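Local coordinates for extracellular solute-binding protein family 5 (Brucella melitensis, PDB 4ONY), which probably binds peptides or related solutes in the periplasm and delivers them to an ABC transporter for import, at residues Arg226-Arg231 and Lys251-Tyr256; Gly45-Gly50 and Asn247-Ile252. One frame throughout, in Å; residues are numbered along the deposited sequence.

Interaction 1: residues Arg226-Arg231 and Lys251-Tyr256; sequences RIVYKR and KISIEY. With P4G (1-ethoxy-2-(2-ethoxyethoxy)ethane), chain D.
Arg226 and Glu255 form the salt bridge of this antiparallel strand pair, and both nitrogens on one side of the guanidinium converge on a single carboxylate oxygen. Arg226 NE lies 3.0 Å and Arg226 NH2 2.9 Å from Glu255 OE2, which stays almost in the guanidinium plane. The two flat groups are turned 65° against each other, and both donors reach OE2 from the same face of the carboxylate. The arginine chain leaves the strand with CG anti to the backbone N (chi1 -178°), then bends at chi3 (-69°), while the extended glutamate runs alongside it. Arg226 NH1 is hydrogen-bonded to Gln222 OE1 and lies 3.3 Å from C7 of the bound P4G, a glycol ether.

The backbones are joined by two reciprocal pairs of bonds, Ile227 with Ile254 and Tyr229 with Ile252; the shortest is Tyr229 N to Ile252 O at 2.7 Å. Non-hydrogen-bonded pairs alternate with these: Val228-Ser253 between them, Arg226-Glu255 and Lys230-Lys251 at the ends, all with side chains on one face. There Val228 CG1 touches both Lys251 CD and Ser253 OG, each at 3.8 Å. Branched valine suits an extended strand, and small Ser253 lets its OG lie against both valine methyls. The other face is apolar: Ile227 CG2 rests 3.9 Å from Ile254 CB, and Tyr229 CE2 meets Ile254 CD1 at 4.0 Å. The Tyr229 and Tyr256 hydroxyls reach past this layer to the backbone of Arg71.

Chemically the faces thus differ: isoleucines and the Tyr229 ring on one, mostly charged or polar groups, with Val228 among them, on the other. Two N-H groups on OE2 would favour an ionised Glu255; the carboxylate and Gln222 together fix the arginine head beside the glycol ether, in a pocket to which Tyr256 contributes its backbone O.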
ATOM      1  N   ARG A 226       4.274 -11.290 -22.991  1.00 18.44           N
ATOM      2  CA  ARG A 226       5.508 -10.563 -22.750  1.00 18.94           C
ATOM      3  C   ARG A 226       5.480  -9.165 -23.323  1.00 17.74           C
ATOM      4  O   ARG A 226       4.994  -8.952 -24.443  1.00 17.51           O
ATOM      5  CB  ARG A 226       6.680 -11.320 -23.418  1.00 21.04           C
ATOM      6  CG  ARG A 226       8.056 -10.686 -23.200  1.00 22.70           C
ATOM      7  CD  ARG A 226       9.116 -11.361 -24.065  1.00 24.18           C
ATOM      8  NE  ARG A 226       9.392 -12.724 -23.635  1.00 25.23           N
ATOM      9  CZ  ARG A 226       9.114 -13.831 -24.335  1.00 27.95           C
ATOM     10  NH1 ARG A 226       8.523 -13.782 -25.524  1.00 28.26           N
ATOM     11  NH2 ARG A 226       9.460 -15.017 -23.831  1.00 28.70           N
ATOM     12  N   ILE A 227       5.973  -8.218 -22.537  1.00 16.32           N
ATOM     13  CA  ILE A 227       6.299  -6.865 -23.014  1.00 15.99           C
ATOM     14  C   ILE A 227       7.814  -6.607 -22.781  1.00 15.56           C
ATOM     15  O   ILE A 227       8.333  -6.928 -21.756  1.00 15.09           O
ATOM     16  CB  ILE A 227       5.416  -5.769 -22.372  1.00 15.68           C
ATOM     17  CG1 ILE A 227       5.758  -4.408 -22.949  1.00 16.42           C
ATOM     18  CG2 ILE A 227       5.572  -5.674 -20.841  1.00 15.29           C
ATOM     19  CD1 ILE A 227       4.703  -3.341 -22.687  1.00 16.28           C
ATOM     20  N   VAL A 228       8.520  -6.135 -23.796  1.00 16.10           N
ATOM     21  CA  VAL A 228       9.960  -5.894 -23.719  1.00 16.43           C
ATOM     22  C   VAL A 228      10.172  -4.367 -23.789  1.00 16.60           C
ATOM     23  O   VAL A 228       9.718  -3.707 -24.717  1.00 16.71           O
ATOM     24  CB  VAL A 228      10.727  -6.579 -24.864  1.00 17.12           C
ATOM     25  CG1 VAL A 228      12.225  -6.341 -24.791  1.00 17.29           C
ATOM     26  CG2 VAL A 228      10.489  -8.084 -24.895  1.00 17.71           C
ATOM     27  N   TYR A 229      10.857  -3.847 -22.784  1.00 16.24           N
ATOM     28  CA  TYR A 229      11.283  -2.484 -22.742  1.00 16.33           C
ATOM     29  C   TYR A 229      12.788  -2.387 -23.077  1.00 17.10           C
ATOM     30  O   TYR A 229      13.592  -3.149 -22.559  1.00 16.43           O
ATOM     31  CB  TYR A 229      11.067  -1.931 -21.346  1.00 15.68           C
ATOM     32  CG  TYR A 229       9.626  -1.804 -20.963  1.00 15.32           C
ATOM     33  CD1 TYR A 229       8.912  -0.674 -21.327  1.00 15.43           C
ATOM     34  CD2 TYR A 229       8.973  -2.787 -20.234  1.00 14.85           C
ATOM     35  CE1 TYR A 229       7.598  -0.508 -20.999  1.00 14.99           C
ATOM     36  CE2 TYR A 229       7.632  -2.634 -19.888  1.00 15.11           C
ATOM     37  CZ  TYR A 229       6.954  -1.482 -20.282  1.00 15.30           C
ATOM     38  OH  TYR A 229       5.634  -1.258 -19.961  1.00 16.01           O
ATOM     39  N   LYS A 230      13.142  -1.425 -23.908  1.00 18.03           N
ATOM     40  CA  LYS A 230      14.520  -1.095 -24.193  1.00 19.71           C
ATOM     41  C   LYS A 230      14.831   0.340 -23.724  1.00 18.55           C
ATOM     42  O   LYS A 230      14.045   1.252 -23.974  1.00 18.50           O
ATOM     43  CB  LYS A 230      14.813  -1.266 -25.679  1.00 22.38           C
ATOM     44  CG  LYS A 230      15.232  -2.690 -25.955  1.00 27.22           C
ATOM     45  CD  LYS A 230      15.466  -2.993 -27.437  1.00 30.13           C
ATOM     46  CE  LYS A 230      15.210  -4.475 -27.656  1.00 33.63           C
ATOM     47  NZ  LYS A 230      15.671  -4.889 -29.011  1.00 37.42           N
ATOM     48  N   ARG A 231      16.001   0.537 -23.129  1.00 17.62           N
ATOM     49  CA  ARG A 231      16.394   1.864 -22.680  1.00 17.84           C
ATOM     50  C   ARG A 231      16.691   2.764 -23.849  1.00 17.72           C
ATOM     51  O   ARG A 231      17.396   2.378 -24.776  1.00 18.32           O
ATOM     52  CB  ARG A 231      17.594   1.806 -21.739  1.00 17.83           C
ATOM     53  CG  ARG A 231      17.933   3.125 -21.060  1.00 18.00           C
ATOM     54  CD  ARG A 231      19.035   2.964 -20.014  1.00 17.99           C
ATOM     55  NE  ARG A 231      20.275   2.532 -20.665  1.00 18.93           N
ATOM     56  CZ  ARG A 231      21.178   1.715 -20.124  1.00 19.57           C
ATOM     57  NH1 ARG A 231      21.028   1.232 -18.894  1.00 18.50           N
ATOM     58  NH2 ARG A 231      22.245   1.353 -20.827  1.00 20.18           N
ATOM     59  N   LYS A 251      17.679  -3.297 -20.875  1.00 19.07           N
ATOM     60  CA  LYS A 251      16.479  -3.974 -21.354  1.00 19.47           C
ATOM     61  C   LYS A 251      15.770  -4.597 -20.176  1.00 18.19           C
ATOM     62  O   LYS A 251      16.420  -5.199 -19.314  1.00 16.66           O
ATOM     63  CB  LYS A 251      16.851  -5.082 -22.342  1.00 22.16           C
ATOM     64  CG  LYS A 251      15.643  -5.813 -22.886  1.00 24.51           C
ATOM     65  CD  LYS A 251      15.976  -6.579 -24.152  1.00 28.50           C
ATOM     66  CE  LYS A 251      16.721  -7.847 -23.798  1.00 31.17           C
ATOM     67  NZ  LYS A 251      16.705  -8.742 -24.996  1.00 35.12           N
ATOM     68  N   ILE A 252      14.444  -4.464 -20.143  1.00 17.35           N
ATOM     69  CA  ILE A 252      13.610  -5.084 -19.094  1.00 16.98           C
ATOM     70  C   ILE A 252      12.449  -5.786 -19.772  1.00 16.57           C
ATOM     71  O   ILE A 252      11.706  -5.148 -20.515  1.00 15.55           O
ATOM     72  CB  ILE A 252      13.044  -4.062 -18.091  1.00 17.21           C
ATOM     73  CG1 ILE A 252      14.193  -3.352 -17.372  1.00 18.22           C
ATOM     74  CG2 ILE A 252      12.102  -4.769 -17.095  1.00 17.41           C
ATOM     75  CD1 ILE A 252      13.817  -2.156 -16.509  1.00 18.18           C
ATOM     76  N   SER A 253      12.336  -7.104 -19.557  1.00 16.56           N
ATOM     77  CA  SER A 253      11.227  -7.907 -20.101  1.00 16.87           C
ATOM     78  C   SER A 253      10.360  -8.350 -18.952  1.00 16.53           C
ATOM     79  O   SER A 253      10.848  -8.836 -17.927  1.00 16.28           O
ATOM     80  CB  SER A 253      11.734  -9.117 -20.904  1.00 17.72           C
ATOM     81  OG  SER A 253      12.728  -8.749 -21.867  1.00 18.22           O
ATOM     82  N   ILE A 254       9.070  -8.118 -19.106  1.00 16.62           N
ATOM     83  CA  ILE A 254       8.059  -8.585 -18.171  1.00 16.36           C
ATOM     84  C   ILE A 254       7.253  -9.698 -18.858  1.00 16.78           C
ATOM     85  O   ILE A 254       6.529  -9.453 -19.848  1.00 16.10           O
ATOM     86  CB  ILE A 254       7.144  -7.419 -17.744  1.00 16.69           C
ATOM     87  CG1 ILE A 254       8.017  -6.252 -17.268  1.00 17.15           C
ATOM     88  CG2 ILE A 254       6.152  -7.861 -16.669  1.00 16.01           C
ATOM     89  CD1 ILE A 254       7.235  -5.034 -16.774  1.00 18.07           C
ATOM     90  N   GLU A 255       7.408 -10.914 -18.334  1.00 17.08           N
ATOM     91  CA  GLU A 255       6.723 -12.110 -18.824  1.00 17.70           C
ATOM     92  C   GLU A 255       5.534 -12.466 -17.975  1.00 17.14           C
ATOM     93  O   GLU A 255       5.536 -12.261 -16.741  1.00 16.61           O
ATOM     94  CB  GLU A 255       7.689 -13.268 -18.869  1.00 18.73           C
ATOM     95  CG  GLU A 255       8.763 -13.012 -19.886  1.00 20.10           C
ATOM     96  CD  GLU A 255       9.596 -14.206 -20.208  1.00 22.01           C
ATOM     97  OE1 GLU A 255       9.536 -15.239 -19.497  1.00 23.28           O
ATOM     98  OE2 GLU A 255      10.338 -14.097 -21.201  1.00 22.96           O
ATOM     99  N   TYR A 256       4.501 -12.981 -18.631  1.00 16.53           N
ATOM    100  CA  TYR A 256       3.254 -13.245 -17.992  1.00 16.43           C
ATOM    101  C   TYR A 256       3.038 -14.756 -17.863  1.00 17.05           C
ATOM    102  O   TYR A 256       3.268 -15.485 -18.813  1.00 16.70           O
ATOM    103  CB  TYR A 256       2.130 -12.568 -18.792  1.00 16.82           C
ATOM    104  CG  TYR A 256       2.026 -11.060 -18.553  1.00 16.67           C
ATOM    105  CD1 TYR A 256       2.917 -10.176 -19.146  1.00 17.45           C
ATOM    106  CD2 TYR A 256       1.080 -10.530 -17.711  1.00 16.75           C
ATOM    107  CE1 TYR A 256       2.812  -8.805 -18.941  1.00 17.31           C
ATOM    108  CE2 TYR A 256       0.968  -9.186 -17.509  1.00 16.51           C
ATOM    109  CZ  TYR A 256       1.840  -8.321 -18.129  1.00 16.87           C
ATOM    110  OH  TYR A 256       1.741  -6.966 -17.933  1.00 16.49           O
TER
HETATM  111  C8  P4G D 602       8.902 -16.842 -27.026  1.00 45.81           C
HETATM  112  C7  P4G D 602       7.432 -16.423 -27.089  1.00 47.20           C
HETATM  113  O4  P4G D 602       6.507 -16.995 -26.112  1.00 49.67           O
HETATM  114  C6  P4G D 602       6.899 -17.315 -24.759  1.00 49.14           C
HETATM  115  C5  P4G D 602       6.101 -16.504 -23.722  1.00 48.45           C
HETATM  116  O3  P4G D 602       6.568 -16.812 -22.394  1.00 44.96           O
HETATM  117  C4  P4G D 602       5.682 -16.463 -21.356  1.00 39.51           C
HETATM  118  C3  P4G D 602       5.764 -17.554 -20.305  1.00 39.91           C
HETATM  119  O2  P4G D 602       4.697 -18.494 -20.444  1.00 42.13           O
HETATM  120  C2  P4G D 602       4.924 -19.726 -19.728  1.00 40.72           C
HETATM  121  C1  P4G D 602       5.370 -20.916 -20.560  1.00 39.20           C

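Interaction 2: residues Gly45-Gly50 and Asn247-Ile252; sequences GSLTVG and NNFDKI
Leu47 settles on the ring of Phe249, and its side chain can be followed outward across that aromatic face. Leu47 CB sits 3.6 Å from the Phe249 ring centroid, only 4° off the normal, a CH-pi contact over the centre. CG is anti to the backbone N (chi1 176°), and beyond it the two methyls part: Leu47 CD2 meets Phe249 CE2 at 3.8 Å, while Leu47 CD1 lies 4.1 Å from Phe249 CZ. Leucine is apt here, because its fork spreads over the CE2-CZ end of the ring, away from Phe249 CB.

At the ring edge lies Gly45 O, which accepts a bond from Asp250 N. In return Gly45 N donates to Asp250 OD2 (3.0 Å, 171° at the hydrogen), meeting the carboxylate from above its plane. The positive phi of Gly45 would jam a CB against the preceding carbonyl, hence the glycine. Farther along, Leu47 N bonds Lys251 O at 3.0 Å, and Ser46 CB packs against Lys251 CB.

Leu47 and Ile252 pair in parallel register. Here a loop turns into a strand alongside the edge strand 46-52, starting the parallel pairing of a mixed four-stranded sheet in this periplasmic solute-binding protein.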
ATOM      1  N   GLY A  45      23.130  -4.723 -19.685  1.00 20.51           N
ATOM      2  CA  GLY A  45      22.572  -6.048 -19.374  1.00 20.28           C
ATOM      3  C   GLY A  45      21.114  -5.919 -19.043  1.00 20.02           C
ATOM      4  O   GLY A  45      20.607  -4.821 -18.857  1.00 20.10           O
ATOM      5  N   SER A  46      20.424  -7.050 -19.000  1.00 20.08           N
ATOM      6  CA  SER A  46      18.982  -7.041 -18.946  1.00 19.38           C
ATOM      7  C   SER A  46      18.426  -7.623 -17.647  1.00 18.55           C
ATOM      8  O   SER A  46      19.139  -8.282 -16.886  1.00 18.14           O
ATOM      9  CB  SER A  46      18.454  -7.836 -20.150  1.00 20.09           C
ATOM     10  OG  SER A  46      18.811  -9.186 -19.994  1.00 20.25           O
ATOM     11  N   LEU A  47      17.135  -7.385 -17.444  1.00 17.32           N
ATOM     12  CA  LEU A  47      16.381  -7.947 -16.334  1.00 16.90           C
ATOM     13  C   LEU A  47      15.113  -8.557 -16.920  1.00 16.89           C
ATOM     14  O   LEU A  47      14.487  -7.941 -17.774  1.00 17.49           O
ATOM     15  CB  LEU A  47      16.011  -6.858 -15.352  1.00 15.96           C
ATOM     16  CG  LEU A  47      15.123  -7.277 -14.170  1.00 15.81           C
ATOM     17  CD1 LEU A  47      15.940  -8.101 -13.201  1.00 15.89           C
ATOM     18  CD2 LEU A  47      14.502  -6.074 -13.466  1.00 15.09           C
ATOM     19  N   THR A  48      14.794  -9.778 -16.529  1.00 16.84           N
ATOM     20  CA  THR A  48      13.579 -10.457 -16.944  1.00 17.67           C
ATOM     21  C   THR A  48      12.816 -10.869 -15.695  1.00 17.24           C
ATOM     22  O   THR A  48      13.382 -11.515 -14.797  1.00 16.87           O
ATOM     23  CB  THR A  48      13.900 -11.683 -17.841  1.00 18.73           C
ATOM     24  OG1 THR A  48      14.673 -11.249 -18.966  1.00 19.84           O
ATOM     25  CG2 THR A  48      12.627 -12.335 -18.367  1.00 19.00           C
ATOM     26  N   VAL A  49      11.574 -10.410 -15.576  1.00 17.18           N
ATOM     27  CA  VAL A  49      10.776 -10.715 -14.391  1.00 17.37           C
ATOM     28  C   VAL A  49       9.465 -11.295 -14.832  1.00 17.01           C
ATOM     29  O   VAL A  49       9.047 -11.040 -15.961  1.00 17.02           O
ATOM     30  CB  VAL A  49      10.507  -9.470 -13.534  1.00 18.41           C
ATOM     31  CG1 VAL A  49      11.820  -8.812 -13.143  1.00 19.19           C
ATOM     32  CG2 VAL A  49       9.661  -8.442 -14.295  1.00 19.76           C
ATOM     33  N   GLY A  50       8.817 -12.037 -13.934  1.00 16.56           N
ATOM     34  CA  GLY A  50       7.528 -12.661 -14.201  1.00 16.75           C
ATOM     35  C   GLY A  50       6.413 -12.041 -13.376  1.00 16.65           C
ATOM     36  O   GLY A  50       6.651 -11.556 -12.274  1.00 16.55           O
ATOM     37  N   ASN A 247      17.629   3.198 -13.729  1.00 14.43           N
ATOM     38  CA  ASN A 247      17.551   2.857 -15.140  1.00 15.19           C
ATOM     39  C   ASN A 247      18.812   2.189 -15.633  1.00 15.39           C
ATOM     40  O   ASN A 247      19.317   2.516 -16.689  1.00 14.73           O
ATOM     41  CB  ASN A 247      17.254   4.122 -15.974  1.00 15.35           C
ATOM     42  CG  ASN A 247      16.083   4.903 -15.420  1.00 15.54           C
ATOM     43  OD1 ASN A 247      15.048   4.326 -15.068  1.00 15.00           O
ATOM     44  ND2 ASN A 247      16.223   6.221 -15.364  1.00 15.47           N
ATOM     45  N   ASN A 248      19.311   1.252 -14.842  1.00 15.66           N
ATOM     46  CA  ASN A 248      20.592   0.661 -15.102  1.00 16.23           C
ATOM     47  C   ASN A 248      20.532  -0.474 -16.133  1.00 16.33           C
ATOM     48  O   ASN A 248      21.501  -0.711 -16.853  1.00 16.60           O
ATOM     49  CB  ASN A 248      21.231   0.162 -13.801  1.00 16.00           C
ATOM     50  CG  ASN A 248      21.344   1.254 -12.751  1.00 16.30           C
ATOM     51  OD1 ASN A 248      21.862   2.362 -13.004  1.00 16.04           O
ATOM     52  ND2 ASN A 248      20.855   0.958 -11.554  1.00 16.12           N
ATOM     53  N   PHE A 249      19.428  -1.195 -16.170  1.00 16.45           N
ATOM     54  CA  PHE A 249      19.263  -2.250 -17.154  1.00 16.96           C
ATOM     55  C   PHE A 249      19.052  -1.615 -18.519  1.00 17.57           C
ATOM     56  O   PHE A 249      18.306  -0.648 -18.636  1.00 18.40           O
ATOM     57  CB  PHE A 249      18.100  -3.162 -16.784  1.00 16.53           C
ATOM     58  CG  PHE A 249      18.260  -3.821 -15.439  1.00 16.31           C
ATOM     59  CD1 PHE A 249      19.214  -4.812 -15.265  1.00 16.56           C
ATOM     60  CD2 PHE A 249      17.474  -3.432 -14.359  1.00 15.69           C
ATOM     61  CE1 PHE A 249      19.399  -5.418 -14.040  1.00 16.18           C
ATOM     62  CE2 PHE A 249      17.643  -4.028 -13.148  1.00 15.89           C
ATOM     63  CZ  PHE A 249      18.615  -5.028 -12.979  1.00 16.08           C
ATOM     64  N   ASP A 250      19.711  -2.136 -19.537  1.00 18.24           N
ATOM     65  CA  ASP A 250      19.469  -1.640 -20.877  1.00 19.58           C
ATOM     66  C   ASP A 250      18.214  -2.249 -21.512  1.00 19.20           C
ATOM     67  O   ASP A 250      17.756  -1.784 -22.541  1.00 17.91           O
ATOM     68  CB  ASP A 250      20.693  -1.776 -21.790  1.00 21.18           C
ATOM     69  CG  ASP A 250      21.191  -3.191 -21.930  1.00 23.90           C
ATOM     70  OD1 ASP A 250      20.405  -4.149 -21.799  1.00 28.01           O
ATOM     71  OD2 ASP A 250      22.398  -3.366 -22.206  1.00 26.01           O
ATOM     72  N   LYS A 251      17.679  -3.297 -20.875  1.00 19.07           N
ATOM     73  CA  LYS A 251      16.479  -3.974 -21.354  1.00 19.47           C
ATOM     74  C   LYS A 251      15.770  -4.597 -20.176  1.00 18.19           C
ATOM     75  O   LYS A 251      16.420  -5.199 -19.314  1.00 16.66           O
ATOM     76  CB  LYS A 251      16.851  -5.082 -22.342  1.00 22.16           C
ATOM     77  CG  LYS A 251      15.643  -5.813 -22.886  1.00 24.51           C
ATOM     78  CD  LYS A 251      15.976  -6.579 -24.152  1.00 28.50           C
ATOM     79  CE  LYS A 251      16.721  -7.847 -23.798  1.00 31.17           C
ATOM     80  NZ  LYS A 251      16.705  -8.742 -24.996  1.00 35.12           N
ATOM     81  N   ILE A 252      14.444  -4.464 -20.143  1.00 17.35           N
ATOM     82  CA  ILE A 252      13.610  -5.084 -19.094  1.00 16.98           C
ATOM     83  C   ILE A 252      12.449  -5.786 -19.772  1.00 16.57           C
ATOM     84  O   ILE A 252      11.706  -5.148 -20.515  1.00 15.55           O
ATOM     85  CB  ILE A 252      13.044  -4.062 -18.091  1.00 17.21           C
ATOM     86  CG1 ILE A 252      14.193  -3.352 -17.372  1.00 18.22           C
ATOM     87  CG2 ILE A 252      12.102  -4.769 -17.095  1.00 17.41           C
ATOM     88  CD1 ILE A 252      13.817  -2.156 -16.509  1.00 18.18           C
TER

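How the interactions relate
After strand 18-20 the chain lays down 45-50, at the edge of the mixed sheet. Almost two hundred residues follow, including most of the separate antiparallel sheet and strand 216-222, before 247-252 returns to close the long loop of interaction 2. The short loop of interaction 1 starts late within that span, at 226-231, and closes on 251-256, overlapping the end of interaction 2 at Lys251 and Ile252 and running just beyond it. Strand 251-257 is thus an inner strand, with 226-231 antiparallel on one side and 46-52 parallel on the other. Beyond interaction 2 the parallel pairing probably continues through Ser253 N to Leu47 O and Glu255 N to Val49 O, so that early and later parts of the chain form one sheet.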